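Local coordinates for protein glucose-6-phosphate 1-dehydrogenase (Mycobacterium avium, PDB 4LGV) that probably catalyses the NADP-dependent oxidation of glucose 6-phosphate to 6-phosphogluconolactone, the entry step of the pentose phosphate pathway, at residues Glu316-Leu321 with His455-Gly460; Ala469-His472 with Ala476-Gln479; Leu256-Ala261 with Asp278-Val283; Glu349-Leu354 with Arg385-Ala390; Thr47-Tyr52 with Glu411-Tyr416. All coordinates share one frame; numbering follows the deposited sequence. Where two conformers were deposited one is given.

Contact 1 (Glu316-Leu321 with His455-Gly460); sequences ETYVAL and HQYEQG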
# COMPACT_ATOMS: atom_id res chain seq x y z
N GLU A 316 28.19 -31.50 -11.84
CA GLU A 316 27.57 -30.42 -12.63
C GLU A 316 28.49 -29.22 -12.66
O GLU A 316 29.10 -28.87 -11.67
CB GLU A 316 26.18 -30.07 -12.08
CG GLU A 316 26.11 -29.15 -10.82
CD GLU A 316 26.47 -29.84 -9.50
OE1 GLU A 316 26.83 -31.05 -9.52
OE2 GLU A 316 26.42 -29.17 -8.45
N THR A 317 28.62 -28.62 -13.83
CA THR A 317 29.27 -27.33 -13.97
C THR A 317 28.23 -26.23 -14.11
O THR A 317 28.60 -25.08 -14.26
CB THR A 317 30.16 -27.29 -15.22
OG1 THR A 317 29.34 -27.51 -16.38
CG2 THR A 317 31.25 -28.32 -15.15
N TYR A 318 26.95 -26.60 -14.13
CA TYR A 318 25.82 -25.66 -14.32
C TYR A 318 24.64 -26.14 -13.52
O TYR A 318 24.43 -27.34 -13.42
CB TYR A 318 25.39 -25.61 -15.78
CG TYR A 318 24.12 -24.80 -16.08
CD1 TYR A 318 22.86 -25.34 -15.83
CD2 TYR A 318 24.19 -23.54 -16.65
CE1 TYR A 318 21.70 -24.63 -16.10
CE2 TYR A 318 23.03 -22.81 -16.92
CZ TYR A 318 21.79 -23.35 -16.64
OH TYR A 318 20.62 -22.68 -16.92
N VAL A 319 23.89 -25.19 -12.92
CA VAL A 319 22.62 -25.51 -12.26
C VAL A 319 21.60 -24.45 -12.50
O VAL A 319 21.91 -23.28 -12.43
CB VAL A 319 22.66 -25.45 -10.72
CG1 VAL A 319 22.00 -26.69 -10.12
CG2 VAL A 319 24.06 -25.29 -10.22
N ALA A 320 20.36 -24.86 -12.65
CA ALA A 320 19.25 -23.96 -12.66
C ALA A 320 18.21 -24.53 -11.73
O ALA A 320 17.99 -25.74 -11.72
CB ALA A 320 18.70 -23.80 -14.04
N LEU A 321 17.59 -23.67 -10.91
CA LEU A 321 16.69 -24.13 -9.87
C LEU A 321 15.60 -23.12 -9.53
O LEU A 321 15.68 -21.95 -9.89
CB LEU A 321 17.47 -24.51 -8.63
CG LEU A 321 18.21 -23.38 -7.89
CD1 LEU A 321 17.30 -22.59 -6.92
CD2 LEU A 321 19.40 -23.94 -7.14
N HIS A 455 22.56 -32.83 -17.97
CA HIS A 455 22.34 -32.43 -19.35
C HIS A 455 23.63 -31.81 -19.88
O HIS A 455 24.18 -30.91 -19.24
CB HIS A 455 21.25 -31.36 -19.47
CG HIS A 455 19.85 -31.84 -19.23
ND1 HIS A 455 19.44 -32.39 -18.03
CD2 HIS A 455 18.75 -31.80 -20.03
CE1 HIS A 455 18.16 -32.71 -18.11
NE2 HIS A 455 17.72 -32.36 -19.31
N GLN A 456 24.09 -32.26 -21.04
CA GLN A 456 25.28 -31.68 -21.69
C GLN A 456 24.90 -30.36 -22.34
O GLN A 456 23.74 -30.16 -22.75
CB GLN A 456 25.88 -32.64 -22.74
N TYR A 457 25.85 -29.43 -22.37
CA TYR A 457 25.67 -28.20 -23.10
C TYR A 457 26.99 -27.77 -23.67
O TYR A 457 28.04 -28.12 -23.15
CB TYR A 457 25.07 -27.11 -22.20
CG TYR A 457 25.95 -26.65 -21.06
CD1 TYR A 457 26.00 -27.36 -19.86
CD2 TYR A 457 26.74 -25.50 -21.17
CE1 TYR A 457 26.78 -26.91 -18.81
CE2 TYR A 457 27.52 -25.07 -20.12
CZ TYR A 457 27.52 -25.77 -18.94
OH TYR A 457 28.30 -25.36 -17.91
N GLU A 458 26.92 -27.03 -24.77
CA GLU A 458 28.10 -26.52 -25.47
C GLU A 458 28.71 -25.36 -24.72
O GLU A 458 27.99 -24.52 -24.19
CB GLU A 458 27.74 -26.08 -26.90
CG GLU A 458 27.34 -27.23 -27.81
CD GLU A 458 28.53 -28.11 -28.12
OE1 GLU A 458 29.55 -27.58 -28.62
OE2 GLU A 458 28.44 -29.33 -27.85
N GLN A 459 30.04 -25.30 -24.70
CA GLN A 459 30.76 -24.14 -24.19
C GLN A 459 30.36 -22.96 -25.02
O GLN A 459 30.26 -23.05 -26.25
CB GLN A 459 32.25 -24.32 -24.25
CG GLN A 459 32.75 -25.43 -23.36
CD GLN A 459 34.27 -25.51 -23.25
OE1 GLN A 459 34.95 -24.51 -23.00
NE2 GLN A 459 34.82 -26.70 -23.50
N GLY A 460 30.05 -21.85 -24.34
CA GLY A 460 29.67 -20.63 -25.03
C GLY A 460 28.17 -20.54 -25.20
O GLY A 460 27.68 -19.52 -25.65
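Thr317 and Tyr457 are joined by a hydrogen bond between hydroxyls. Thr317 OG1 donates to Tyr457 OH over 2.8 Å. The threonine torsion (chi1 60°) sets OG1 between its backbone N and carbonyl carbon, on the side from which the phenol arrives. Each oxygen has a second partner of the same chain. Thr317 OG1 takes the backbone N-H of Tyr300, and Tyr457 OH gives its proton to the carbonyl O of Lys341. The polar ends of this buried contact are therefore satisfied by a short relay of bonds.

The strands 318-323 and 454-457 are not neighbours in the mixed sheet. Strand 295-300 lies between them, and Tyr457 reaches across it, touching Tyr300 on the way. Thr317 and Tyr318 form a classic beta bulge, both facing Gly298 of the intervening strand. Both also direct CB toward the tyrosine.

The remaining interactions are apolar and aromatic. Tyr318 CB rests 3.6 Å from Tyr457 CE1. The Tyr318 ring then turns its edge to the face of the Tyr457 ring in a T-shaped pair. The centroids are 5.7 Å apart and the planes meet at 60°. The Tyr318 side chain also packs on Pro464 and on Ala467 of helix 466-470.

Contact 2 (Ala469-His472 with Ala476-Gln479); sequences ALVH and AWQQ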
# COMPACT_ATOMS: atom_id res chain seq x y z
N ALA A 469 12.77 -24.87 -19.77
CA ALA A 469 11.49 -25.49 -19.38
C ALA A 469 11.14 -25.12 -17.92
O ALA A 469 9.98 -25.02 -17.56
CB ALA A 469 11.52 -26.99 -19.57
N LEU A 470 12.16 -24.94 -17.10
CA LEU A 470 11.95 -24.52 -15.71
C LEU A 470 11.02 -23.30 -15.54
O LEU A 470 10.20 -23.27 -14.64
CB LEU A 470 13.31 -24.14 -15.11
CG LEU A 470 13.61 -24.57 -13.70
CD1 LEU A 470 13.28 -26.03 -13.55
CD2 LEU A 470 15.06 -24.31 -13.36
N VAL A 471 11.18 -22.33 -16.43
CA VAL A 471 10.43 -21.08 -16.37
C VAL A 471 9.24 -21.04 -17.36
O VAL A 471 8.72 -19.97 -17.66
CB VAL A 471 11.38 -19.87 -16.62
CG1 VAL A 471 12.51 -19.87 -15.60
CG2 VAL A 471 11.95 -19.89 -18.03
N HIS A 472 8.80 -22.21 -17.82
CA HIS A 472 7.82 -22.30 -18.92
C HIS A 472 6.50 -21.54 -18.74
O HIS A 472 6.10 -20.80 -19.65
CB HIS A 472 7.67 -23.78 -19.47
CG HIS A 472 6.35 -24.42 -19.19
ND1 HIS A 472 5.30 -24.48 -20.09
CD2 HIS A 472 5.93 -25.08 -18.09
CE1 HIS A 472 4.29 -25.13 -19.54
NE2 HIS A 472 4.64 -25.51 -18.33
N ALA A 476 10.40 -15.62 -19.28
CA ALA A 476 11.58 -16.16 -19.95
C ALA A 476 12.87 -15.61 -19.35
O ALA A 476 12.92 -14.47 -18.89
CB ALA A 476 11.51 -15.85 -21.43
N TRP A 477 13.91 -16.42 -19.32
CA TRP A 477 15.24 -15.93 -19.01
C TRP A 477 15.58 -14.81 -19.99
O TRP A 477 15.45 -15.00 -21.19
CB TRP A 477 16.27 -17.02 -19.15
CG TRP A 477 16.16 -18.16 -18.15
CD1 TRP A 477 15.74 -19.41 -18.41
CD2 TRP A 477 16.54 -18.16 -16.78
NE1 TRP A 477 15.80 -20.18 -17.29
CE2 TRP A 477 16.26 -19.43 -16.26
CE3 TRP A 477 17.02 -17.19 -15.92
CZ2 TRP A 477 16.50 -19.78 -14.95
CZ3 TRP A 477 17.26 -17.55 -14.62
CH2 TRP A 477 17.03 -18.84 -14.16
N GLN A 478 15.97 -13.65 -19.48
CA GLN A 478 16.29 -12.49 -20.31
C GLN A 478 17.80 -12.44 -20.55
O GLN A 478 18.59 -13.05 -19.80
CB GLN A 478 15.92 -11.19 -19.60
CG GLN A 478 14.48 -11.08 -19.11
CD GLN A 478 13.49 -10.96 -20.25
OE1 GLN A 478 13.60 -10.06 -21.04
NE2 GLN A 478 12.53 -11.89 -20.33
N GLN A 479 18.20 -11.72 -21.60
CA GLN A 479 19.62 -11.43 -21.82
C GLN A 479 20.11 -10.56 -20.68
O GLN A 479 19.51 -9.54 -20.37
CB GLN A 479 19.93 -10.72 -23.16
CG GLN A 479 20.74 -11.56 -24.19
CD GLN A 479 22.27 -11.68 -23.94
OE1 GLN A 479 22.93 -10.82 -23.32
NE2 GLN A 479 22.84 -12.77 -24.47
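Val471 and Trp477 meet with their side chains at about a right angle. The valine presents both methyls to the pyrrole part of the indole. CG1 sits 3.5 Å above the ring plane, displaced toward the rim. It makes an off-centre CH-pi contact, 4.1 Å from the centroid of the five-membered ring and 30° off the normal. CG2 of Val471 is 3.8 Å from Trp477 CD1. In the tryptophan CG lies beside the backbone N (chi1 -67°), and the indole swings toward Val471. The NE1 hydrogen is used by Ala467 O in the helix just before, which fixes the turn of the indole. The next residue, Gln478, folds back within its own segment. Its NE2 bonds to Ala476 O at 3.0 Å, from above the carbonyl plane and not along a lone pair. Val471 and Trp477 both pack on Phe336 of strand 335-340, and the indole also meets the His226 ring. The chain thus leaves the weakly bonded end of helix 466-470, reverses in a short loop, and packs its C-terminal part on the large mixed sheet through Trp477.

Contact 3 (Leu256-Ala261 with Asp278-Val283); sequences LLQVLA and DKKAEV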
# COMPACT_ATOMS: atom_id res chain seq x y z
N LEU A 256 25.44 -17.31 -3.75
CA LEU A 256 24.24 -16.83 -4.38
C LEU A 256 23.09 -16.73 -3.39
O LEU A 256 22.29 -15.81 -3.47
CB LEU A 256 23.86 -17.66 -5.60
CG LEU A 256 24.78 -17.56 -6.78
CD1 LEU A 256 24.29 -18.37 -7.98
CD2 LEU A 256 24.95 -16.12 -7.22
N LEU A 257 22.98 -17.70 -2.48
CA LEU A 257 21.96 -17.58 -1.43
C LEU A 257 22.22 -16.40 -0.51
O LEU A 257 21.29 -15.74 -0.06
CB LEU A 257 21.86 -18.88 -0.63
CG LEU A 257 21.16 -20.02 -1.38
CD1 LEU A 257 21.17 -21.30 -0.56
CD2 LEU A 257 19.72 -19.64 -1.68
N GLN A 258 23.47 -16.07 -0.28
CA GLN A 258 23.79 -14.86 0.51
C GLN A 258 23.37 -13.59 -0.26
O GLN A 258 22.92 -12.65 0.34
CB GLN A 258 25.28 -14.81 0.85
CG GLN A 258 25.68 -15.81 1.95
CD GLN A 258 25.61 -15.22 3.33
OE1 GLN A 258 25.93 -14.03 3.54
NE2 GLN A 258 25.20 -16.03 4.30
N VAL A 259 23.58 -13.60 -1.57
CA VAL A 259 23.17 -12.48 -2.43
C VAL A 259 21.63 -12.32 -2.39
O VAL A 259 21.13 -11.22 -2.20
CB VAL A 259 23.60 -12.67 -3.88
CG1 VAL A 259 22.85 -11.75 -4.82
CG2 VAL A 259 25.08 -12.35 -4.02
N LEU A 260 20.92 -13.43 -2.51
CA LEU A 260 19.48 -13.41 -2.39
C LEU A 260 19.06 -12.81 -1.06
O LEU A 260 18.18 -11.96 -1.00
CB LEU A 260 18.94 -14.83 -2.56
CG LEU A 260 17.46 -14.96 -2.29
CD1 LEU A 260 16.69 -14.05 -3.26
CD2 LEU A 260 17.01 -16.38 -2.48
N ALA A 261 19.71 -13.24 0.01
CA ALA A 261 19.34 -12.74 1.33
C ALA A 261 19.52 -11.25 1.47
O ALA A 261 18.70 -10.56 2.07
CB ALA A 261 20.12 -13.46 2.42
N ASP A 278 21.69 -11.48 11.56
CA ASP A 278 20.35 -11.78 12.03
C ASP A 278 19.34 -11.66 10.86
O ASP A 278 18.49 -12.51 10.72
CB ASP A 278 19.89 -10.84 13.15
CG ASP A 278 20.57 -11.11 14.47
OD1 ASP A 278 21.30 -12.12 14.61
OD2 ASP A 278 20.48 -10.25 15.37
N LYS A 279 19.46 -10.64 10.01
CA LYS A 279 18.44 -10.44 9.00
C LYS A 279 18.56 -11.49 7.88
O LYS A 279 17.55 -11.95 7.37
CB LYS A 279 18.53 -9.05 8.41
CG LYS A 279 18.22 -7.95 9.41
CD LYS A 279 16.75 -7.89 9.74
CE LYS A 279 16.42 -8.27 11.15
NZ LYS A 279 14.92 -8.21 11.28
N LYS A 280 19.79 -11.85 7.53
CA LYS A 280 20.00 -12.81 6.51
C LYS A 280 19.43 -14.17 6.99
O LYS A 280 18.77 -14.83 6.23
CB LYS A 280 21.48 -12.94 6.19
CG LYS A 280 22.15 -11.75 5.49
CD LYS A 280 23.49 -12.27 4.96
CE LYS A 280 24.61 -11.28 4.82
NZ LYS A 280 25.91 -11.88 5.27
N ALA A 281 19.73 -14.56 8.22
CA ALA A 281 19.29 -15.82 8.73
C ALA A 281 17.76 -15.90 8.68
O ALA A 281 17.22 -16.92 8.32
CB ALA A 281 19.79 -16.05 10.18
N GLU A 282 17.08 -14.83 9.06
CA GLU A 282 15.62 -14.82 8.98
C GLU A 282 15.09 -15.18 7.59
O GLU A 282 14.03 -15.75 7.49
CB GLU A 282 15.04 -13.43 9.27
CG GLU A 282 15.07 -13.06 10.69
CD GLU A 282 14.38 -11.71 10.93
OE1 GLU A 282 13.99 -10.93 9.93
OE2 GLU A 282 14.27 -11.45 12.15
N VAL A 283 15.78 -14.71 6.55
CA VAL A 283 15.37 -15.01 5.20
C VAL A 283 15.41 -16.51 5.00
O VAL A 283 14.47 -17.11 4.54
CB VAL A 283 16.28 -14.35 4.15
CG1 VAL A 283 15.94 -14.84 2.74
CG2 VAL A 283 16.14 -12.84 4.19
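The Gln258 amide meets Lys280 at its oxygen edge. NZ of Lys280 comes to OE1 in the carbonyl plane, at 2.8 Å and a C=O...N angle of 148°. Before this, the lysine chain passes off one face of the amide, with its CD 4.0 Å from CD of Gln258. A bend at chi4 (139°) then swings NZ back toward the plane. Asn277 OD1 is a second partner of NZ, so the buried ammonium is gripped from both helices. Phe284 and Ala436 also pack on Gln258.

Beside this bond the packing is small and apolar. Ala261 CB touches Lys280 CB at 4.0 Å and Val283 CB at 4.3 Å. The alanine sits where the backbones come close.

Lys279 and Glu282 pair within the helix, and each also pairs with its opposite charge, Glu282 or Lys279 of the second subunit. The motif is a steep helix crossing: the axes of 256-261 and 278-283 approach to 9.5 Å at 104°, and helix 273-284 links helix 246-264 to a subunit interface.

Contact 4 (Glu349-Leu354 with Arg385-Ala390); sequences EVRMFL and RLQLSA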
# COMPACT_ATOMS: atom_id res chain seq x y z
N GLU A 349 23.81 -11.28 -11.93
CA GLU A 349 22.68 -10.37 -12.01
C GLU A 349 21.51 -10.87 -11.16
O GLU A 349 21.29 -12.06 -11.03
CB GLU A 349 22.24 -10.32 -13.50
CG GLU A 349 20.88 -9.74 -13.79
CD GLU A 349 20.49 -9.80 -15.24
OE1 GLU A 349 19.69 -10.71 -15.63
OE2 GLU A 349 20.94 -8.92 -15.99
N VAL A 350 20.82 -9.93 -10.55
CA VAL A 350 19.57 -10.20 -9.87
C VAL A 350 18.53 -9.37 -10.63
O VAL A 350 18.61 -8.15 -10.66
CB VAL A 350 19.60 -9.78 -8.41
CG1 VAL A 350 18.25 -10.08 -7.71
CG2 VAL A 350 20.69 -10.51 -7.66
N ARG A 351 17.57 -10.04 -11.25
CA ARG A 351 16.61 -9.35 -12.11
C ARG A 351 15.25 -9.51 -11.49
O ARG A 351 14.76 -10.60 -11.33
CB ARG A 351 16.61 -9.95 -13.53
CG ARG A 351 15.63 -9.29 -14.50
CD ARG A 351 15.85 -9.81 -15.89
NE ARG A 351 17.13 -9.36 -16.41
CZ ARG A 351 17.31 -8.32 -17.19
NH1 ARG A 351 16.29 -7.61 -17.58
NH2 ARG A 351 18.55 -8.01 -17.58
N MET A 352 14.63 -8.39 -11.13
CA MET A 352 13.33 -8.44 -10.47
C MET A 352 12.25 -7.92 -11.42
O MET A 352 12.34 -6.79 -11.90
CB MET A 352 13.40 -7.61 -9.21
CG MET A 352 14.50 -8.06 -8.28
SD MET A 352 14.65 -6.87 -6.95
CE MET A 352 13.56 -7.75 -5.88
N PHE A 353 11.27 -8.78 -11.74
CA PHE A 353 10.18 -8.44 -12.63
C PHE A 353 9.05 -7.86 -11.85
O PHE A 353 8.61 -8.47 -10.84
CB PHE A 353 9.65 -9.70 -13.32
CG PHE A 353 10.62 -10.33 -14.28
CD1 PHE A 353 11.54 -11.25 -13.84
CD2 PHE A 353 10.63 -9.98 -15.60
CE1 PHE A 353 12.42 -11.87 -14.72
CE2 PHE A 353 11.51 -10.57 -16.50
CZ PHE A 353 12.41 -11.52 -16.05
N LEU A 354 8.54 -6.70 -12.27
CA LEU A 354 7.32 -6.17 -11.61
C LEU A 354 6.08 -6.74 -12.22
O LEU A 354 6.13 -7.15 -13.35
CB LEU A 354 7.23 -4.67 -11.72
CG LEU A 354 8.08 -3.92 -10.70
CD1 LEU A 354 9.56 -3.93 -11.06
CD2 LEU A 354 7.61 -2.49 -10.61
N ARG A 385 19.92 -1.16 -13.19
CA ARG A 385 19.14 -0.72 -14.34
C ARG A 385 17.67 -0.80 -14.02
O ARG A 385 17.18 -1.83 -13.59
CB ARG A 385 19.48 -1.56 -15.57
CG ARG A 385 18.41 -1.56 -16.67
CD ARG A 385 18.83 -2.36 -17.91
NE ARG A 385 19.77 -1.59 -18.70
CZ ARG A 385 20.33 -1.97 -19.83
NH1 ARG A 385 20.09 -3.17 -20.35
NH2 ARG A 385 21.18 -1.15 -20.44
N LEU A 386 16.97 0.29 -14.23
CA LEU A 386 15.52 0.26 -14.18
C LEU A 386 14.98 0.24 -15.63
O LEU A 386 15.21 1.18 -16.39
CB LEU A 386 15.03 1.45 -13.37
CG LEU A 386 13.53 1.67 -13.27
CD1 LEU A 386 12.77 0.53 -12.59
CD2 LEU A 386 13.24 2.96 -12.50
N GLN A 387 14.22 -0.79 -15.99
CA GLN A 387 13.61 -0.90 -17.32
C GLN A 387 12.17 -0.47 -17.32
O GLN A 387 11.34 -1.01 -16.60
CB GLN A 387 13.65 -2.32 -17.84
CG GLN A 387 15.05 -2.86 -17.94
CD GLN A 387 15.12 -4.21 -18.62
OE1 GLN A 387 14.11 -4.69 -19.15
NE2 GLN A 387 16.29 -4.84 -18.58
N LEU A 388 11.87 0.54 -18.13
CA LEU A 388 10.54 1.12 -18.24
C LEU A 388 10.17 1.20 -19.72
O LEU A 388 10.94 0.80 -20.57
CB LEU A 388 10.52 2.53 -17.67
CG LEU A 388 10.96 2.72 -16.22
CD1 LEU A 388 10.84 4.20 -15.85
CD2 LEU A 388 10.13 1.87 -15.26
N SER A 389 8.97 1.69 -20.01
CA SER A 389 8.49 1.84 -21.37
C SER A 389 8.09 3.27 -21.64
O SER A 389 7.61 3.95 -20.74
CB SER A 389 7.33 0.89 -21.63
OG SER A 389 6.88 1.07 -22.95
N ALA A 390 8.26 3.72 -22.89
CA ALA A 390 7.99 5.09 -23.26
C ALA A 390 7.37 5.19 -24.62
O ALA A 390 7.62 4.37 -25.48
CB ALA A 390 9.27 5.88 -23.26
O HOH W 1 18.77 -5.75 -19.27
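Arg351 and Gln387 meet across the mixed sheet, the amide end at the edge of the guanidinium. Strand 373-379 runs between their two strands, antiparallel to both, so the contact spans one strand by side chains alone. As modelled, Arg351 NH1 is 2.9 Å from Gln387 NE2, though the amide is probably turned over in the model. The two side chains cross at about a right angle, with the guanidinium and amide planes 66° apart. NH1 has a clear partner in Gln373 OE1, on the intervening strand.

A water extends this first shell. It accepts from Arg351 NH2 at 2.8 Å and from Arg385 NH1 at 3.1 Å. It thereby sits between two like charges, whose nitrogens NH2 of Arg351 and NH1 of Arg385 are 5.8 Å apart.

Further out, acids position both arginines. Arg385 pairs with Asp402 and makes a cation-pi contact with Trp481. Strand 383-392 also faces the third subunit, where Ser389 bonds to Tyr205 of that subunit. Glu349, two residues before Arg351 on the same strand, holds the guanidinium side-on with both oxygens. Arg351 NE reaches Glu349 OE1 at 3.0 Å and nearly straight (173°), striking that oxygen from above the carboxylate plane.

Contact 5 (Thr47-Tyr52 with Glu411-Tyr416); sequences TFRALY and EPVRPY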
# COMPACT_ATOMS: atom_id res chain seq x y z
N THR A 47 47.65 -15.41 -2.45
CA THR A 47 47.95 -14.76 -1.16
C THR A 47 49.17 -13.84 -1.21
O THR A 47 49.13 -12.70 -0.74
CB THR A 47 48.12 -15.77 -0.02
OG1 THR A 47 47.05 -16.71 -0.06
CG2 THR A 47 48.16 -15.08 1.29
N PHE A 48 50.25 -14.33 -1.81
CA PHE A 48 51.45 -13.50 -1.95
C PHE A 48 51.20 -12.18 -2.70
O PHE A 48 51.60 -11.09 -2.24
CB PHE A 48 52.56 -14.25 -2.62
CG PHE A 48 53.26 -15.21 -1.72
CD1 PHE A 48 53.79 -14.80 -0.53
CD2 PHE A 48 53.45 -16.53 -2.11
CE1 PHE A 48 54.45 -15.68 0.27
CE2 PHE A 48 54.13 -17.43 -1.29
CZ PHE A 48 54.62 -17.00 -0.09
N ARG A 49 50.51 -12.26 -3.82
CA ARG A 49 50.10 -11.06 -4.55
C ARG A 49 49.25 -10.09 -3.71
O ARG A 49 49.47 -8.88 -3.70
CB ARG A 49 49.32 -11.47 -5.80
CG ARG A 49 49.14 -10.34 -6.78
CD ARG A 49 48.01 -10.63 -7.75
NE ARG A 49 47.85 -9.52 -8.65
CZ ARG A 49 47.10 -9.53 -9.75
NH1 ARG A 49 46.39 -10.61 -10.09
NH2 ARG A 49 47.04 -8.43 -10.49
N ALA A 50 48.30 -10.64 -2.98
CA ALA A 50 47.42 -9.83 -2.12
C ALA A 50 48.21 -9.12 -1.01
O ALA A 50 48.01 -7.93 -0.80
CB ALA A 50 46.36 -10.69 -1.53
N LEU A 51 49.16 -9.83 -0.37
CA LEU A 51 49.99 -9.21 0.61
C LEU A 51 50.88 -8.10 0.00
O LEU A 51 51.04 -7.00 0.57
CB LEU A 51 50.88 -10.26 1.28
CG LEU A 51 50.14 -11.28 2.13
CD1 LEU A 51 51.09 -12.38 2.58
CD2 LEU A 51 49.51 -10.62 3.31
N TYR A 52 51.43 -8.39 -1.16
CA TYR A 52 52.23 -7.41 -1.91
C TYR A 52 51.42 -6.15 -2.17
O TYR A 52 51.93 -5.01 -1.98
CB TYR A 52 52.76 -8.03 -3.23
CG TYR A 52 53.45 -7.06 -4.12
CD1 TYR A 52 54.81 -6.79 -3.95
CD2 TYR A 52 52.77 -6.38 -5.13
CE1 TYR A 52 55.44 -5.82 -4.71
CE2 TYR A 52 53.40 -5.43 -5.93
CZ TYR A 52 54.72 -5.17 -5.72
OH TYR A 52 55.34 -4.24 -6.51
N GLU A 411 38.11 -8.46 -11.30
CA GLU A 411 39.39 -9.16 -11.28
C GLU A 411 39.51 -9.90 -9.93
O GLU A 411 39.35 -9.28 -8.88
CB GLU A 411 40.58 -8.22 -11.55
CG GLU A 411 40.99 -8.14 -13.03
CD GLU A 411 41.54 -9.47 -13.58
OE1 GLU A 411 42.46 -10.06 -12.97
OE2 GLU A 411 41.05 -9.94 -14.63
N PRO A 412 39.76 -11.23 -9.97
CA PRO A 412 39.73 -12.06 -8.74
C PRO A 412 40.64 -11.57 -7.62
O PRO A 412 40.30 -11.74 -6.47
CB PRO A 412 40.14 -13.47 -9.22
CG PRO A 412 40.53 -13.34 -10.66
CD PRO A 412 39.97 -12.05 -11.18
N VAL A 413 41.77 -10.92 -7.93
CA VAL A 413 42.63 -10.43 -6.83
C VAL A 413 41.95 -9.44 -5.83
O VAL A 413 42.24 -9.50 -4.62
CB VAL A 413 43.94 -9.81 -7.32
CG1 VAL A 413 43.69 -8.51 -8.08
CG2 VAL A 413 44.86 -9.59 -6.12
N ARG A 414 41.06 -8.58 -6.34
CA ARG A 414 40.45 -7.50 -5.55
C ARG A 414 39.56 -8.04 -4.45
O ARG A 414 39.71 -7.66 -3.29
CB ARG A 414 39.67 -6.59 -6.47
CG ARG A 414 40.55 -5.71 -7.36
CD ARG A 414 39.67 -4.83 -8.26
NE ARG A 414 40.45 -4.13 -9.26
CZ ARG A 414 40.02 -3.12 -10.03
NH1 ARG A 414 38.77 -2.63 -9.93
NH2 ARG A 414 40.86 -2.58 -10.89
N PRO A 415 38.71 -8.98 -4.78
CA PRO A 415 37.95 -9.62 -3.73
C PRO A 415 38.79 -10.30 -2.70
O PRO A 415 38.50 -10.23 -1.50
CB PRO A 415 37.10 -10.66 -4.45
CG PRO A 415 37.40 -10.52 -5.92
CD PRO A 415 38.14 -9.25 -6.11
N TYR A 416 39.82 -10.97 -3.16
CA TYR A 416 40.65 -11.70 -2.25
C TYR A 416 41.38 -10.80 -1.26
O TYR A 416 41.32 -11.02 -0.05
CB TYR A 416 41.62 -12.54 -3.06
CG TYR A 416 42.40 -13.43 -2.18
CD1 TYR A 416 41.88 -14.63 -1.72
CD2 TYR A 416 43.64 -13.03 -1.75
CE1 TYR A 416 42.59 -15.43 -0.85
CE2 TYR A 416 44.38 -13.83 -0.89
CZ TYR A 416 43.85 -15.04 -0.44
OH TYR A 416 44.61 -15.84 0.38
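A first torsion near 180° (chi1 -174°) sends the phenol of Tyr416 out from helix 413-424 toward Thr47 and Ala50. Arg49 has the same kind of first torsion (chi1 -166°) and an extended chain, laying its guanidinium across Val413.

The tyrosine hydroxyl meets the threonine. Thr47 OG1 and Tyr416 OH are 2.6 Å apart and hydrogen-bonded. Tyr133 OH is a further partner of Tyr416, and Glu135 OE1 of Thr47. Alongside, Ala50 CB lies in the plane of the tyrosine ring, at its edge, 3.6 Å from Tyr416 CD2.

On the other flank, Val413 CG1 stands 3.9 Å above the Arg49 guanidinium plane, over its centre. Val413 CG2 touches Arg49 CD at 3.7 Å. The charge of Arg49 is met by Glu90, through NE.

Helix 41-56 follows the first strand of the parallel, Rossmann-type sheet, so this contact docks the dinucleotide-binding fold on the second domain. The Tyr416 ring also meets His193 edge-to-face. That histidine lies in a VDHFLGK sequence, which resembles the family's substrate-binding signature. The buried hydroxyls of Thr47 and Tyr416 thus share a hydrogen-bonded set with Tyr133 and Glu135, while Val413 covers one face of the Arg49 guanidinium, which probably strengthens its pairing with Glu90.

Overall arrangement
Contacts 1 to 4 lie in the C-terminal domain, whereas contact 5 joins that domain to the NAD-binding one. Contacts 1 and 2 touch, with Leu470 CD2 3.6 Å from Ala320 C. Contacts 2 and 4 also touch, through Gln478 CG and Arg351 CD at 3.7 Å. Contact 3 backs onto the same sheet as contact 4, with Val259 CG1 3.8 Å from Val350 CG2. Contact 5 stands apart. Its centre is about 36 Å from that of contact 2, and its nearest atoms are about 12 Å from contact 3. Through Tyr416 and His193 it probably lies nearest the active site. A glycerol, probably from the crystallisation liquor, lies about 4 Å from the Val413 side chain. Contacts 3 and 4 also reach other subunits.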